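Local atomic coordinates of inositol-1-monophosphatase SuhB (Mycobacterium tuberculosis, PDB entry 2Q74), a protein that probably hydrolyses inositol 1-phosphate to free myo-inositol and phosphate, using magnesium as cofactor, and forms a homodimer. Residues V14-A19 and V144-T149; D69-L74 and V99-D104; M217-R222 and L241-A246. One frame throughout, in Å; residues are numbered along the deposited sequence.

Interaction 1 (V14-A19 and V144-T149); sequences VAENLA and VYSAAT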
ATOM      1  N   VAL A  14      17.931 -22.117  -1.319  1.00 67.78           N
ATOM      2  CA  VAL A  14      18.714 -21.284  -2.201  1.00 67.47           C
ATOM      3  C   VAL A  14      17.858 -20.092  -2.637  1.00 67.18           C
ATOM      4  O   VAL A  14      18.367 -18.982  -2.819  1.00 67.22           O
ATOM      5  CB  VAL A  14      19.263 -22.065  -3.417  1.00 67.39           C
ATOM      6  CG1 VAL A  14      20.004 -23.314  -2.981  1.00 67.02           C
ATOM      7  CG2 VAL A  14      18.161 -22.433  -4.325  1.00 68.32           C
ATOM      8  N   ALA A  15      16.555 -20.321  -2.791  1.00 66.79           N
ATOM      9  CA  ALA A  15      15.642 -19.250  -3.169  1.00 66.24           C
ATOM     10  C   ALA A  15      15.558 -18.212  -2.056  1.00 65.79           C
ATOM     11  O   ALA A  15      15.565 -17.021  -2.335  1.00 65.30           O
ATOM     12  CB  ALA A  15      14.258 -19.806  -3.492  1.00 65.79           C
ATOM     13  N   GLU A  16      15.480 -18.680  -0.807  1.00 65.52           N
ATOM     14  CA  GLU A  16      15.350 -17.802   0.360  1.00 65.67           C
ATOM     15  C   GLU A  16      16.612 -16.963   0.524  1.00 65.35           C
ATOM     16  O   GLU A  16      16.576 -15.748   0.752  1.00 64.87           O
ATOM     17  CB  GLU A  16      15.099 -18.607   1.630  1.00 65.28           C
ATOM     18  CG  GLU A  16      13.705 -19.240   1.706  1.00 67.12           C
ATOM     19  CD  GLU A  16      13.583 -20.350   2.765  1.00 67.07           C
ATOM     20  OE1 GLU A  16      14.621 -20.916   3.186  1.00 68.71           O
ATOM     21  OE2 GLU A  16      12.433 -20.658   3.160  1.00 67.45           O
ATOM     22  N   ASN A  17      17.742 -17.632   0.390  1.00 65.15           N
ATOM     23  CA  ASN A  17      19.027 -16.994   0.577  1.00 64.67           C
ATOM     24  C   ASN A  17      19.305 -15.952  -0.489  1.00 63.94           C
ATOM     25  O   ASN A  17      19.727 -14.845  -0.185  1.00 64.26           O
ATOM     26  CB  ASN A  17      20.117 -18.050   0.593  1.00 64.82           C
ATOM     27  CG  ASN A  17      20.070 -18.912   1.830  1.00 65.45           C
ATOM     28  OD1 ASN A  17      19.600 -18.496   2.872  1.00 66.59           O
ATOM     29  ND2 ASN A  17      20.562 -20.119   1.716  1.00 67.17           N
ATOM     30  N   LEU A  18      19.048 -16.302  -1.738  1.00 63.06           N
ATOM     31  CA  LEU A  18      19.267 -15.368  -2.831  1.00 62.44           C
ATOM     32  C   LEU A  18      18.343 -14.158  -2.746  1.00 62.06           C
ATOM     33  O   LEU A  18      18.783 -13.021  -2.973  1.00 61.85           O
ATOM     34  CB  LEU A  18      19.090 -16.051  -4.182  1.00 62.23           C
ATOM     35  CG  LEU A  18      20.175 -17.030  -4.595  1.00 61.86           C
ATOM     36  CD1 LEU A  18      20.022 -17.329  -6.053  1.00 62.09           C
ATOM     37  CD2 LEU A  18      21.550 -16.473  -4.331  1.00 62.81           C
ATOM     38  N   ALA A  19      17.077 -14.405  -2.413  1.00 61.34           N
ATOM     39  CA  ALA A  19      16.108 -13.338  -2.233  1.00 60.90           C
ATOM     40  C   ALA A  19      16.581 -12.350  -1.154  1.00 60.74           C
ATOM     41  O   ALA A  19      16.603 -11.116  -1.378  1.00 61.14           O
ATOM     42  CB  ALA A  19      14.749 -13.915  -1.877  1.00 60.56           C
ATOM     43  N   VAL A 144      10.980 -12.141   4.294  1.00 59.93           N
ATOM     44  CA  VAL A 144      11.045 -13.041   3.149  1.00 59.46           C
ATOM     45  C   VAL A 144       9.956 -14.097   3.259  1.00 59.34           C
ATOM     46  O   VAL A 144       9.833 -14.801   4.268  1.00 59.67           O
ATOM     47  CB  VAL A 144      12.446 -13.705   2.991  1.00 59.33           C
ATOM     48  CG1 VAL A 144      12.502 -14.552   1.717  1.00 58.41           C
ATOM     49  CG2 VAL A 144      13.542 -12.648   2.937  1.00 59.10           C
ATOM     50  N   TYR A 145       9.145 -14.185   2.212  1.00 59.40           N
ATOM     51  CA  TYR A 145       8.100 -15.205   2.110  1.00 59.11           C
ATOM     52  C   TYR A 145       8.682 -16.320   1.279  1.00 58.86           C
ATOM     53  O   TYR A 145       9.382 -16.042   0.313  1.00 58.09           O
ATOM     54  CB  TYR A 145       6.874 -14.630   1.397  1.00 59.31           C
ATOM     55  CG  TYR A 145       6.234 -13.448   2.090  1.00 59.07           C
ATOM     56  CD1 TYR A 145       6.742 -12.148   1.930  1.00 60.05           C
ATOM     57  CD2 TYR A 145       5.132 -13.627   2.911  1.00 58.79           C
ATOM     58  CE1 TYR A 145       6.147 -11.052   2.580  1.00 59.71           C
ATOM     59  CE2 TYR A 145       4.528 -12.572   3.534  1.00 59.96           C
ATOM     60  CZ  TYR A 145       5.034 -11.273   3.379  1.00 60.37           C
ATOM     61  OH  TYR A 145       4.409 -10.247   4.048  1.00 59.65           O
ATOM     62  N   SER A 146       8.388 -17.573   1.629  1.00 59.19           N
ATOM     63  CA  SER A 146       8.832 -18.691   0.798  1.00 59.68           C
ATOM     64  C   SER A 146       7.959 -19.915   0.908  1.00 60.46           C
ATOM     65  O   SER A 146       7.191 -20.053   1.856  1.00 61.29           O
ATOM     66  CB  SER A 146      10.267 -19.069   1.147  1.00 59.74           C
ATOM     67  OG  SER A 146      10.394 -19.400   2.526  1.00 59.51           O
ATOM     68  N   ALA A 147       8.093 -20.813  -0.065  1.00 61.01           N
ATOM     69  CA  ALA A 147       7.316 -22.035  -0.092  1.00 61.27           C
ATOM     70  C   ALA A 147       7.997 -23.045  -0.993  1.00 61.91           C
ATOM     71  O   ALA A 147       8.878 -22.687  -1.774  1.00 61.98           O
ATOM     72  CB  ALA A 147       5.927 -21.744  -0.589  1.00 60.91           C
ATOM     73  N   ALA A 148       7.588 -24.300  -0.856  1.00 62.57           N
ATOM     74  CA  ALA A 148       7.983 -25.385  -1.753  1.00 63.63           C
ATOM     75  C   ALA A 148       6.869 -26.448  -1.799  1.00 64.40           C
ATOM     76  O   ALA A 148       6.154 -26.631  -0.808  1.00 64.22           O
ATOM     77  CB  ALA A 148       9.292 -25.998  -1.306  1.00 63.45           C
ATOM     78  N   THR A 149       6.709 -27.126  -2.941  1.00 65.40           N
ATOM     79  CA  THR A 149       5.586 -28.072  -3.127  1.00 66.21           C
ATOM     80  C   THR A 149       5.538 -29.106  -2.039  1.00 66.37           C
ATOM     81  O   THR A 149       6.507 -29.834  -1.826  1.00 66.20           O
ATOM     82  CB  THR A 149       5.627 -28.822  -4.469  1.00 66.32           C
ATOM     83  OG1 THR A 149       6.989 -28.998  -4.882  1.00 67.28           O
ATOM     84  CG2 THR A 149       4.876 -28.052  -5.542  1.00 67.29           C
TER
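E16 reaches S146 because its CG stands opposite the carbonyl carbon and next to the backbone N (chi1 -71°), and the chain then runs out extended until OE2 is presented to the strand. S146 answers with OG tucked between its own backbone N and carbonyl carbon (chi1 57°), which turns the hydroxyl up at the helix. The hydroxyl donates to the carboxylate, S146 OG to E16 OE2. The modelled separation of these two atoms, 2.5 Å, is shorter than is credible, and its exact length is doubtful at this resolution. It is the one hydrogen bond between the two segments. Beside it E16 CG lies 3.5 Å from S146 CB, so the methylene comes alongside the serine while the carboxylate takes its hydroxyl.

One helical turn further on, the contact is apolar. V144 turns its CG1 methyl to the helix, 4.3 Å from A19 CB, a loose touch. The same methyl also passes near the backbone O of E16. With V144 and S146 two residues apart on the strand and E16 and A19 three apart on the helix, the pairs run in opposite directions, as the 162° between the two axes requires; the axes come within 8.9 Å.

The helix therefore lies nearly antiparallel to the strand on one face of the large sheet. A15 and A19 rest on A135 and A137 of strand 130-138, and L18 faces helix 55-74 on the flank. Strand 143-148 is bonded between strands 130-138 and 152-157, and from its other face Y145 and A147 meet I242 of helix 233-245.

Interaction 2 (D69-L74 and V99-D104); sequences DRLAQL and VTWVLD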
ATOM      1  N   ASP A  69      25.195 -14.328 -11.145  1.00 71.46           N
ATOM      2  CA  ASP A  69      26.502 -14.761 -10.664  1.00 71.90           C
ATOM      3  C   ASP A  69      26.339 -15.751  -9.529  1.00 71.56           C
ATOM      4  O   ASP A  69      26.921 -16.820  -9.555  1.00 71.96           O
ATOM      5  CB  ASP A  69      27.343 -13.563 -10.201  1.00 72.22           C
ATOM      6  CG  ASP A  69      27.703 -12.613 -11.348  1.00 73.76           C
ATOM      7  OD1 ASP A  69      27.696 -13.051 -12.516  1.00 76.66           O
ATOM      8  OD2 ASP A  69      27.995 -11.422 -11.086  1.00 75.10           O
ATOM      9  N   ARG A  70      25.524 -15.407  -8.546  1.00 71.14           N
ATOM     10  CA  ARG A  70      25.338 -16.274  -7.390  1.00 70.85           C
ATOM     11  C   ARG A  70      24.743 -17.623  -7.786  1.00 71.74           C
ATOM     12  O   ARG A  70      25.042 -18.653  -7.190  1.00 71.65           O
ATOM     13  CB  ARG A  70      24.465 -15.580  -6.343  1.00 70.23           C
ATOM     14  CG  ARG A  70      25.143 -14.393  -5.657  1.00 67.52           C
ATOM     15  CD  ARG A  70      26.197 -14.843  -4.677  1.00 62.95           C
ATOM     16  NE  ARG A  70      25.598 -15.560  -3.556  1.00 61.76           N
ATOM     17  CZ  ARG A  70      26.090 -16.659  -2.999  1.00 59.70           C
ATOM     18  NH1 ARG A  70      27.189 -17.225  -3.465  1.00 60.27           N
ATOM     19  NH2 ARG A  70      25.470 -17.208  -1.973  1.00 58.56           N
ATOM     20  N   LEU A  71      23.898 -17.609  -8.805  1.00 72.86           N
ATOM     21  CA  LEU A  71      23.309 -18.830  -9.314  1.00 73.69           C
ATOM     22  C   LEU A  71      24.322 -19.655 -10.091  1.00 73.80           C
ATOM     23  O   LEU A  71      24.264 -20.879 -10.070  1.00 73.83           O
ATOM     24  CB  LEU A  71      22.084 -18.521 -10.171  1.00 74.19           C
ATOM     25  CG  LEU A  71      20.773 -18.334  -9.394  1.00 74.85           C
ATOM     26  CD1 LEU A  71      19.706 -17.701 -10.263  1.00 74.92           C
ATOM     27  CD2 LEU A  71      20.275 -19.652  -8.816  1.00 75.09           C
ATOM     28  N   ALA A  72      25.271 -18.986 -10.741  1.00 74.03           N
ATOM     29  CA  ALA A  72      26.382 -19.664 -11.413  1.00 74.04           C
ATOM     30  C   ALA A  72      27.224 -20.481 -10.431  1.00 74.09           C
ATOM     31  O   ALA A  72      27.683 -21.572 -10.768  1.00 74.22           O
ATOM     32  CB  ALA A  72      27.252 -18.656 -12.136  1.00 73.82           C
ATOM     33  N   GLN A  73      27.397 -19.962  -9.215  1.00 73.82           N
ATOM     34  CA  GLN A  73      28.231 -20.606  -8.199  1.00 73.71           C
ATOM     35  C   GLN A  73      27.438 -21.611  -7.362  1.00 73.43           C
ATOM     36  O   GLN A  73      27.964 -22.654  -6.991  1.00 73.77           O
ATOM     37  CB  GLN A  73      28.954 -19.577  -7.312  1.00 73.56           C
ATOM     38  CG  GLN A  73      28.505 -18.163  -7.538  1.00 74.30           C
ATOM     39  CD  GLN A  73      29.254 -17.117  -6.769  1.00 73.96           C
ATOM     40  OE1 GLN A  73      29.227 -17.093  -5.556  1.00 74.88           O
ATOM     41  NE2 GLN A  73      29.881 -16.204  -7.481  1.00 73.72           N
ATOM     42  N   LEU A  74      26.180 -21.315  -7.067  1.00 73.10           N
ATOM     43  CA  LEU A  74      25.374 -22.213  -6.233  1.00 72.76           C
ATOM     44  C   LEU A  74      24.641 -23.287  -7.048  1.00 73.57           C
ATOM     45  O   LEU A  74      24.478 -24.414  -6.590  1.00 73.08           O
ATOM     46  CB  LEU A  74      24.372 -21.415  -5.402  1.00 72.14           C
ATOM     47  CG  LEU A  74      24.988 -20.508  -4.333  1.00 70.77           C
ATOM     48  CD1 LEU A  74      23.906 -19.785  -3.558  1.00 68.76           C
ATOM     49  CD2 LEU A  74      25.896 -21.291  -3.394  1.00 68.67           C
ATOM     50  N   VAL A  99      16.290 -27.640 -13.511  1.00 70.38           N
ATOM     51  CA  VAL A  99      15.492 -26.542 -12.945  1.00 69.71           C
ATOM     52  C   VAL A  99      15.827 -25.192 -13.589  1.00 69.08           C
ATOM     53  O   VAL A  99      16.974 -24.926 -13.935  1.00 69.28           O
ATOM     54  CB  VAL A  99      15.713 -26.420 -11.425  1.00 69.63           C
ATOM     55  CG1 VAL A  99      15.599 -24.969 -10.976  1.00 69.83           C
ATOM     56  CG2 VAL A  99      14.746 -27.295 -10.672  1.00 68.93           C
ATOM     57  N   THR A 100      14.814 -24.345 -13.725  1.00 68.18           N
ATOM     58  CA  THR A 100      14.970 -23.022 -14.312  1.00 67.78           C
ATOM     59  C   THR A 100      14.622 -21.951 -13.286  1.00 67.23           C
ATOM     60  O   THR A 100      13.539 -21.972 -12.694  1.00 67.26           O
ATOM     61  CB  THR A 100      14.054 -22.829 -15.531  1.00 67.69           C
ATOM     62  OG1 THR A 100      14.505 -23.661 -16.599  1.00 67.88           O
ATOM     63  CG2 THR A 100      14.048 -21.359 -15.996  1.00 67.13           C
ATOM     64  N   TRP A 101      15.533 -21.007 -13.089  1.00 66.11           N
ATOM     65  CA  TRP A 101      15.303 -19.941 -12.128  1.00 65.16           C
ATOM     66  C   TRP A 101      14.652 -18.768 -12.825  1.00 64.92           C
ATOM     67  O   TRP A 101      15.221 -18.197 -13.747  1.00 64.91           O
ATOM     68  CB  TRP A 101      16.601 -19.557 -11.437  1.00 64.30           C
ATOM     69  CG  TRP A 101      17.124 -20.712 -10.693  1.00 63.32           C
ATOM     70  CD1 TRP A 101      17.931 -21.677 -11.180  1.00 62.64           C
ATOM     71  CD2 TRP A 101      16.828 -21.069  -9.340  1.00 62.68           C
ATOM     72  NE1 TRP A 101      18.188 -22.611 -10.212  1.00 62.59           N
ATOM     73  CE2 TRP A 101      17.518 -22.268  -9.071  1.00 62.13           C
ATOM     74  CE3 TRP A 101      16.052 -20.487  -8.320  1.00 62.70           C
ATOM     75  CZ2 TRP A 101      17.459 -22.912  -7.830  1.00 62.14           C
ATOM     76  CZ3 TRP A 101      15.989 -21.121  -7.080  1.00 62.64           C
ATOM     77  CH2 TRP A 101      16.693 -22.327  -6.849  1.00 62.75           C
ATOM     78  N   VAL A 102      13.430 -18.450 -12.403  1.00 64.80           N
ATOM     79  CA  VAL A 102      12.660 -17.352 -12.973  1.00 64.79           C
ATOM     80  C   VAL A 102      12.724 -16.198 -11.996  1.00 64.77           C
ATOM     81  O   VAL A 102      12.343 -16.352 -10.834  1.00 64.47           O
ATOM     82  CB  VAL A 102      11.185 -17.727 -13.158  1.00 64.92           C
ATOM     83  CG1 VAL A 102      10.429 -16.628 -13.896  1.00 64.70           C
ATOM     84  CG2 VAL A 102      11.057 -19.058 -13.906  1.00 65.36           C
ATOM     85  N   LEU A 103      13.205 -15.039 -12.441  1.00 64.50           N
ATOM     86  CA  LEU A 103      13.386 -13.983 -11.474  1.00 64.56           C
ATOM     87  C   LEU A 103      13.074 -12.548 -11.895  1.00 64.05           C
ATOM     88  O   LEU A 103      13.050 -12.220 -13.079  1.00 63.92           O
ATOM     89  CB  LEU A 103      14.746 -14.120 -10.791  1.00 64.92           C
ATOM     90  CG  LEU A 103      16.081 -14.096 -11.519  1.00 65.89           C
ATOM     91  CD1 LEU A 103      16.924 -15.269 -11.007  1.00 65.87           C
ATOM     92  CD2 LEU A 103      15.934 -14.199 -12.983  1.00 67.47           C
ATOM     93  N   ASP A 104      12.755 -11.736 -10.886  1.00 63.44           N
ATOM     94  CA  ASP A 104      12.596 -10.296 -11.026  1.00 63.18           C
ATOM     95  C   ASP A 104      13.297  -9.613  -9.844  1.00 62.52           C
ATOM     96  O   ASP A 104      12.855  -9.725  -8.690  1.00 62.33           O
ATOM     97  CB  ASP A 104      11.128  -9.868 -11.074  1.00 63.44           C
ATOM     98  CG  ASP A 104      10.961  -8.413 -11.521  1.00 64.52           C
ATOM     99  OD1 ASP A 104      11.983  -7.715 -11.650  1.00 65.98           O
ATOM    100  OD2 ASP A 104       9.824  -7.958 -11.754  1.00 65.21           O
TER
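L71 and W101 carry the contact, with a leucine methyl set squarely over an indole. L71 CD2 sits 3.6 Å from the centroid of the W101 five-membered ring and only 4° off that ring's normal, a face-on CH-pi contact. It is displaced toward the rim when the whole indole is considered, so the methyl belongs to the pyrrole half. The opposite face is taken by V99 CG1, 3.5 Å above the plane and also offset, so the ring is held between a helix methyl and a methyl two residues earlier in its own chain.

The other branch of L71 works along the strand. L71 CD1 lies 3.8 Å from W101 CB, at the root of the indole, and meets the L103 methyl end to end, L71 CD1 to L103 CD1 at 3.8 Å. Thus the fork of one leucine spans two strand residues on the same face. With CG opposite the carbonyl carbon (chi1 -84°), L71 aims its fork at the strand, and chi2 divides the methyls, CD2 over the indole and CD1 toward L103. The W101 ring stands roughly perpendicular to its CA-CB-CG plane (chi2 88°), which turns a face to the leucine. The indole edge is fixed too: W101 NE1 bonds D78 OD2. Around this centre L18, L11 and V14 of helix 8-33 close in on L71 and W101, and I80 of the neighbouring strand touches all three residues.

The strand ends at D104, which by similarity binds both magnesium ions and accepts from the backbone N of I106. The segment leads into the DPIDGT sequence, the family signature of inositol monophosphatases, consistent with the strand carrying D104 into the metal site, as in relatives.

Interaction 3 (M217-R222 and L241-A246); sequences MVAAGR and LIAAEA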
ATOM      1  N   MET A 217       0.516 -11.288   0.305  1.00 55.03           N
ATOM      2  CA  MET A 217      -0.495 -10.816   1.240  1.00 55.80           C
ATOM      3  C   MET A 217      -1.633 -11.859   1.362  1.00 55.10           C
ATOM      4  O   MET A 217      -2.123 -12.159   2.455  1.00 53.82           O
ATOM      5  CB  MET A 217      -1.010  -9.456   0.819  1.00 55.03           C
ATOM      6  CG  MET A 217       0.004  -8.355   1.112  1.00 57.13           C
ATOM      7  SD  MET A 217      -0.659  -6.711   0.741  1.00 59.99           S
ATOM      8  CE  MET A 217       0.120  -6.528  -0.845  1.00 61.10           C
ATOM      9  N   VAL A 218      -2.051 -12.392   0.222  1.00 55.58           N
ATOM     10  CA  VAL A 218      -3.121 -13.390   0.213  1.00 56.03           C
ATOM     11  C   VAL A 218      -2.697 -14.589   1.074  1.00 56.53           C
ATOM     12  O   VAL A 218      -3.424 -15.015   1.972  1.00 56.42           O
ATOM     13  CB  VAL A 218      -3.471 -13.817  -1.210  1.00 56.07           C
ATOM     14  CG1 VAL A 218      -4.429 -14.979  -1.199  1.00 54.25           C
ATOM     15  CG2 VAL A 218      -4.073 -12.616  -1.993  1.00 56.01           C
ATOM     16  N   ALA A 219      -1.463 -15.033   0.866  1.00 57.09           N
ATOM     17  CA  ALA A 219      -0.876 -16.094   1.641  1.00 57.59           C
ATOM     18  C   ALA A 219      -0.862 -15.789   3.131  1.00 58.25           C
ATOM     19  O   ALA A 219      -1.178 -16.624   3.945  1.00 59.23           O
ATOM     20  CB  ALA A 219       0.526 -16.373   1.147  1.00 57.29           C
ATOM     21  N   ALA A 220      -0.478 -14.584   3.491  1.00 59.42           N
ATOM     22  CA  ALA A 220      -0.367 -14.189   4.888  1.00 59.70           C
ATOM     23  C   ALA A 220      -1.715 -13.872   5.517  1.00 60.42           C
ATOM     24  O   ALA A 220      -1.829 -13.838   6.732  1.00 61.05           O
ATOM     25  CB  ALA A 220       0.517 -13.000   5.007  1.00 59.35           C
ATOM     26  N   GLY A 221      -2.739 -13.635   4.700  1.00 61.20           N
ATOM     27  CA  GLY A 221      -4.067 -13.252   5.201  1.00 61.18           C
ATOM     28  C   GLY A 221      -4.261 -11.745   5.250  1.00 61.48           C
ATOM     29  O   GLY A 221      -5.195 -11.272   5.869  1.00 61.56           O
ATOM     30  N   ARG A 222      -3.392 -10.986   4.599  1.00 62.08           N
ATOM     31  CA  ARG A 222      -3.549  -9.528   4.558  1.00 62.79           C
ATOM     32  C   ARG A 222      -4.485  -9.062   3.444  1.00 61.48           C
ATOM     33  O   ARG A 222      -4.956  -7.939   3.471  1.00 61.27           O
ATOM     34  CB  ARG A 222      -2.191  -8.873   4.406  1.00 63.76           C
ATOM     35  CG  ARG A 222      -1.250  -9.315   5.482  1.00 68.19           C
ATOM     36  CD  ARG A 222      -0.045  -8.425   5.574  1.00 75.38           C
ATOM     37  NE  ARG A 222       1.009  -9.064   6.347  1.00 78.29           N
ATOM     38  CZ  ARG A 222       2.136  -8.471   6.731  1.00 81.41           C
ATOM     39  NH1 ARG A 222       2.375  -7.195   6.432  1.00 81.35           N
ATOM     40  NH2 ARG A 222       3.029  -9.173   7.429  1.00 82.89           N
ATOM     41  N   LEU A 241       2.914 -19.878  -5.935  1.00 61.19           N
ATOM     42  CA  LEU A 241       3.190 -21.107  -5.183  1.00 61.56           C
ATOM     43  C   LEU A 241       2.987 -20.842  -3.712  1.00 61.32           C
ATOM     44  O   LEU A 241       2.419 -21.653  -2.979  1.00 61.36           O
ATOM     45  CB  LEU A 241       4.632 -21.562  -5.416  1.00 61.60           C
ATOM     46  CG  LEU A 241       5.039 -23.031  -5.317  1.00 63.01           C
ATOM     47  CD1 LEU A 241       6.519 -23.136  -4.841  1.00 63.30           C
ATOM     48  CD2 LEU A 241       4.144 -23.877  -4.447  1.00 63.78           C
ATOM     49  N   ILE A 242       3.475 -19.693  -3.284  1.00 61.53           N
ATOM     50  CA  ILE A 242       3.412 -19.315  -1.883  1.00 61.29           C
ATOM     51  C   ILE A 242       1.954 -19.234  -1.439  1.00 62.19           C
ATOM     52  O   ILE A 242       1.551 -19.919  -0.487  1.00 62.41           O
ATOM     53  CB  ILE A 242       4.128 -18.000  -1.606  1.00 61.23           C
ATOM     54  CG1 ILE A 242       5.648 -18.160  -1.855  1.00 60.34           C
ATOM     55  CG2 ILE A 242       3.861 -17.606  -0.168  1.00 60.62           C
ATOM     56  CD1 ILE A 242       6.441 -16.869  -1.942  1.00 59.26           C
ATOM     57  N   ALA A 243       1.152 -18.449  -2.161  1.00 62.52           N
ATOM     58  CA  ALA A 243      -0.289 -18.408  -1.894  1.00 62.53           C
ATOM     59  C   ALA A 243      -0.909 -19.839  -1.917  1.00 62.16           C
ATOM     60  O   ALA A 243      -1.673 -20.223  -1.037  1.00 61.87           O
ATOM     61  CB  ALA A 243      -0.978 -17.472  -2.861  1.00 62.01           C
ATOM     62  N   ALA A 244      -0.536 -20.638  -2.896  1.00 62.43           N
ATOM     63  CA  ALA A 244      -1.097 -22.007  -3.023  1.00 62.28           C
ATOM     64  C   ALA A 244      -0.750 -22.821  -1.789  1.00 62.40           C
ATOM     65  O   ALA A 244      -1.607 -23.410  -1.161  1.00 62.67           O
ATOM     66  CB  ALA A 244      -0.589 -22.691  -4.284  1.00 61.34           C
ATOM     67  N   GLU A 245       0.507 -22.801  -1.398  1.00 63.01           N
ATOM     68  CA  GLU A 245       0.934 -23.574  -0.236  1.00 63.53           C
ATOM     69  C   GLU A 245       0.371 -23.045   1.077  1.00 63.36           C
ATOM     70  O   GLU A 245       0.537 -23.672   2.133  1.00 63.13           O
ATOM     71  CB  GLU A 245       2.463 -23.610  -0.164  1.00 63.96           C
ATOM     72  CG  GLU A 245       3.113 -24.488  -1.224  1.00 65.22           C
ATOM     73  CD  GLU A 245       2.718 -25.935  -1.113  1.00 67.16           C
ATOM     74  OE1 GLU A 245       2.548 -26.433   0.031  1.00 68.30           O
ATOM     75  OE2 GLU A 245       2.579 -26.578  -2.179  1.00 68.91           O
ATOM     76  N   ALA A 246      -0.280 -21.892   1.010  1.00 63.73           N
ATOM     77  CA  ALA A 246      -0.919 -21.283   2.160  1.00 63.99           C
ATOM     78  C   ALA A 246      -2.399 -21.643   2.157  1.00 64.43           C
ATOM     79  O   ALA A 246      -3.160 -21.147   2.987  1.00 64.04           O
ATOM     80  CB  ALA A 246      -0.709 -19.730   2.131  1.00 63.25           C
TER
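A219 and A243 bring the two helix ends together, their CA atoms only 4.3 Å apart, and just beyond A219 the first helix closes in a Schellman motif: G221 has positive phi (94°), and R222 N returns to M217 O at 2.8 Å while G221 N bonds V218 O.

All the touching side chains here are small or branched at CB. The methyl of A219 is the hub. It lies 3.7 Å from A243 CA, so it presses on the backbone of the second helix and not just on its side chains; the two CB atoms are further apart. On one flank I242 CG2 approaches it at 3.8 Å. That branch stands anti to the isoleucine N, whereas CG1 lies next to the N (chi1 -66°) and leads away toward the large sheet. A246, at the end of the second helix, completes the set with its CB 3.7 Å from A219 CB and 3.6 Å from A219 O. The side chains meet by apolar packing, with A246 CB also against a backbone carbonyl, and all four residues are buried.

The end of the E245 side chain leads away from the contact and bonds the backbone N atoms of G150 and G152 with its two carboxylate oxygens, tying the helix end to the hairpin after strand 143-148. R222 packs on G115 of the second subunit. Alanine-to-alanine packing of this kind lets helices 211-220 and 233-245 lie close together as the central helical layer of the alpha-beta-alpha-beta-alpha sandwich.

From the N terminus, helix 8-33 comes first and supplies residues 14-19, whose partner on strand 143-148 lies far ahead, so interaction 1 closes a long loop. Inside it, helix 55-74 and strand 100-104 close the shorter loop of interaction 2, which is fully nested. The two touch where L18 packs on L71, R70 and L74, joining the paired helices that cover one face of the large sheet. In series with interaction 1, interaction 3 closes a short loop containing strand 225-231, between helices 211-220 and 233-245. It does not touch interaction 2, but I242 and E245 meet residues 145-149, so strand 143-148 links the outer helices to the central layer.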